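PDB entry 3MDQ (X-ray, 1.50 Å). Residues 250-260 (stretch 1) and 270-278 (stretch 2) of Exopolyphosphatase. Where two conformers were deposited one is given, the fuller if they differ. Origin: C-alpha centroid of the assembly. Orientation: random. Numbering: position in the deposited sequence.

Stretch 1 (250-260) QLVASTRRERL
Stretch 2 (270-278) ADMVVVAIC

Stretch 1 is the end of one helix (250-253), a turn, and a second helix starting at Arg 256; stretch 2 is helical throughout, kinked where the N atoms of Val 274 and Val 275 lack bonds to the preceding turn. The axes of 256-260 and 270-278 approach to 9.3 Å, their N-to-C directions 106° apart. Register is fixed by CA-CA distances of 5.6 Å (Arg 259-Ala 270) and 5.9 Å (Val 252-Val 274); 513 Å² is buried in total.

The turn is set by Ser 254 (phi/psi -73/152) and Thr 255 (-92/160), both chi1 p. Thr 255 caps the second helix, its OG1 accepting from Glu 258 N (3.2 Å), while Thr 255 N donates to Glu 258 OE1 (3.0 Å). Ser 254 OG donates to Leu 251 O (2.7 Å) and accepts from Arg 259 NH1 (2.9 Å), a dual role suited to a small buried hydroxyl.

Polar contacts across the stretches come from two arginines. Arg 259 (m, t, m, chi4 -82°) points toward stretch 2, and its NE (2.8 Å, 153°) and NH2 (3.0 Å, 141°) both donate to Ala 270 O, which lies at the guanidinium edge. Val 274 CG2 covers one face, 3.4 Å from Arg 259 NH1. Ala 270 suits this close crossing: its CB lies 4.1 Å from Arg 259 CB and 3.6 Å from Leu 260 CD2. Arg 256 (t, t, t, chi4 -95°) starts sideways but extends so that NE forms a salt bridge to Asp 271 OD1 (2.8 Å, 151°); Asp 271 is m, chi2 -21°.

Apolar packing joins the first helix to the later turns of stretch 2. Leu 251 (m, t) brings CD1 to 3.4 Å from Ile 277 CD1 (chi1 -127°, chi2 156°) and CD2 to 4.3 Å from Val 273 CG1 (chi1 p). Val 252 (t) sets CG2 4.2 Å from CG1 of Val 274 (t).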

# COMPACT_ATOMS: atom_id res chain seq x y z
N GLN A 250 7.76 7.17 19.06
CA GLN A 250 8.96 7.68 18.37
C GLN A 250 8.56 8.55 17.16
O GLN A 250 9.03 9.68 17.02
CB GLN A 250 9.88 6.52 17.94
CG GLN A 250 11.02 6.95 17.06
CD GLN A 250 11.82 5.81 16.48
OE1 GLN A 250 11.63 4.65 16.85
NE2 GLN A 250 12.72 6.14 15.55
N LEU A 251 7.66 8.05 16.33
CA LEU A 251 7.34 8.78 15.11
C LEU A 251 6.46 10.01 15.38
O LEU A 251 6.64 11.03 14.73
CB LEU A 251 6.67 7.82 14.11
CG LEU A 251 7.63 6.80 13.54
CD1 LEU A 251 6.86 5.64 12.82
CD2 LEU A 251 8.64 7.42 12.57
N VAL A 252 5.54 9.94 16.34
CA VAL A 252 4.74 11.12 16.70
C VAL A 252 5.67 12.25 17.22
O VAL A 252 5.42 13.43 16.96
CB VAL A 252 3.61 10.77 17.66
CG1 VAL A 252 3.00 12.03 18.30
CG2 VAL A 252 2.59 9.92 16.93
N ALA A 253 6.72 11.91 17.94
CA ALA A 253 7.64 12.92 18.48
C ALA A 253 8.58 13.49 17.41
O ALA A 253 9.15 14.54 17.60
CB ALA A 253 8.48 12.35 19.64
N SER A 254 8.78 12.75 16.33
CA SER A 254 9.78 13.02 15.32
C SER A 254 9.47 14.22 14.44
O SER A 254 8.31 14.55 14.18
CB SER A 254 10.02 11.77 14.44
OG SER A 254 8.94 11.59 13.51
N THR A 255 10.54 14.85 13.95
CA THR A 255 10.42 15.79 12.86
C THR A 255 10.62 15.11 11.51
O THR A 255 11.20 14.04 11.41
CB THR A 255 11.44 16.94 13.00
OG1 THR A 255 12.73 16.40 12.78
CG2 THR A 255 11.37 17.58 14.36
N ARG A 256 10.14 15.77 10.46
CA ARG A 256 10.35 15.29 9.10
C ARG A 256 11.84 15.04 8.84
O ARG A 256 12.24 14.01 8.29
CB ARG A 256 9.80 16.28 8.07
CG ARG A 256 10.05 15.86 6.65
CD ARG A 256 9.50 16.90 5.65
NE ARG A 256 9.97 16.59 4.31
CZ ARG A 256 11.04 17.11 3.73
NH1 ARG A 256 11.80 18.00 4.37
NH2 ARG A 256 11.35 16.73 2.51
N ARG A 257 12.68 16.00 9.23
CA ARG A 257 14.12 15.87 9.00
C ARG A 257 14.69 14.64 9.69
O ARG A 257 15.52 13.94 9.11
CB ARG A 257 14.82 17.14 9.48
CG ARG A 257 16.31 17.13 9.24
CD ARG A 257 16.63 16.98 7.79
NE ARG A 257 16.09 18.06 6.96
CZ ARG A 257 16.30 18.12 5.65
NH1 ARG A 257 17.03 17.18 5.07
NH2 ARG A 257 15.79 19.12 4.93
N GLU A 258 14.26 14.36 10.91
CA GLU A 258 14.71 13.15 11.63
C GLU A 258 14.26 11.89 10.90
O GLU A 258 15.00 10.91 10.80
CB GLU A 258 14.18 13.11 13.04
CG GLU A 258 14.85 14.15 13.93
CD GLU A 258 14.19 14.35 15.28
OE1 GLU A 258 12.98 14.06 15.48
OE2 GLU A 258 14.90 14.90 16.15
N ARG A 259 13.04 11.88 10.39
CA ARG A 259 12.52 10.68 9.71
C ARG A 259 13.26 10.38 8.40
O ARG A 259 13.46 9.20 8.03
CB ARG A 259 11.02 10.83 9.49
CG ARG A 259 10.23 10.81 10.78
CD ARG A 259 8.75 10.64 10.50
NE ARG A 259 8.13 11.66 9.64
CZ ARG A 259 7.73 12.86 10.04
NH1 ARG A 259 7.93 13.27 11.31
NH2 ARG A 259 7.13 13.66 9.20
N LEU A 260 13.70 11.43 7.72
CA LEU A 260 14.44 11.25 6.47
C LEU A 260 15.71 10.44 6.73
O LEU A 260 16.24 9.84 5.80
CB LEU A 260 14.76 12.59 5.83
CG LEU A 260 13.57 13.38 5.27
CD1 LEU A 260 14.01 14.80 4.84
CD2 LEU A 260 12.91 12.65 4.09
N ALA A 270 8.36 9.39 4.56
CA ALA A 270 8.68 10.27 5.69
C ALA A 270 7.64 11.36 5.85
O ALA A 270 7.25 11.70 6.98
CB ALA A 270 10.07 10.88 5.53
N ASP A 271 7.17 11.91 4.75
CA ASP A 271 6.19 12.98 4.82
C ASP A 271 4.85 12.56 5.42
O ASP A 271 4.24 13.35 6.15
CB ASP A 271 5.91 13.57 3.46
CG ASP A 271 7.10 14.28 2.86
OD1 ASP A 271 8.02 14.67 3.61
OD2 ASP A 271 7.09 14.43 1.61
N MSE A 272 4.39 11.34 5.12
CA MSE A 272 3.06 10.91 5.54
C MSE A 272 3.01 9.90 6.69
O MSE A 272 1.92 9.60 7.20
CB MSE A 272 2.31 10.32 4.35
CG MSE A 272 2.97 9.12 3.78
SE MSE A 272 1.69 8.28 2.61
CE MSE A 272 1.02 6.91 3.86
N VAL A 273 4.16 9.37 7.11
CA VAL A 273 4.17 8.24 8.05
C VAL A 273 3.55 8.55 9.40
O VAL A 273 3.01 7.63 10.02
CB VAL A 273 5.58 7.60 8.15
CG1 VAL A 273 6.52 8.46 8.96
CG2 VAL A 273 5.48 6.17 8.69
N VAL A 274 3.62 9.80 9.84
CA VAL A 274 3.02 10.14 11.15
C VAL A 274 1.46 10.08 11.09
O VAL A 274 0.80 9.47 11.96
CB VAL A 274 3.50 11.47 11.68
CG1 VAL A 274 2.91 11.67 13.12
CG2 VAL A 274 5.07 11.51 11.71
N VAL A 275 0.85 10.65 10.05
CA VAL A 275 -0.59 10.49 9.91
C VAL A 275 -1.00 9.05 9.68
O VAL A 275 -2.04 8.60 10.16
CB VAL A 275 -1.19 11.46 8.83
CG1 VAL A 275 -0.99 12.93 9.29
CG2 VAL A 275 -0.60 11.25 7.44
N ALA A 276 -0.15 8.28 8.99
CA ALA A 276 -0.39 6.88 8.81
C ALA A 276 -0.41 6.14 10.14
O ALA A 276 -1.31 5.31 10.38
CB ALA A 276 0.65 6.28 7.82
N ILE A 277 0.59 6.40 11.00
CA ILE A 277 0.62 5.72 12.32
C ILE A 277 -0.57 6.14 13.19
O ILE A 277 -1.07 5.33 13.97
CB ILE A 277 2.00 5.81 13.08
CG1 ILE A 277 2.46 4.39 13.49
CG2 ILE A 277 1.83 6.55 14.39
CD1 ILE A 277 3.87 4.19 13.69
N CYS A 278 -1.05 7.38 13.07
CA CYS A 278 -2.26 7.81 13.77
C CYS A 278 -3.46 7.00 13.29
O CYS A 278 -4.30 6.63 14.08
CB CYS A 278 -2.53 9.29 13.54
SG CYS A 278 -1.36 10.32 14.47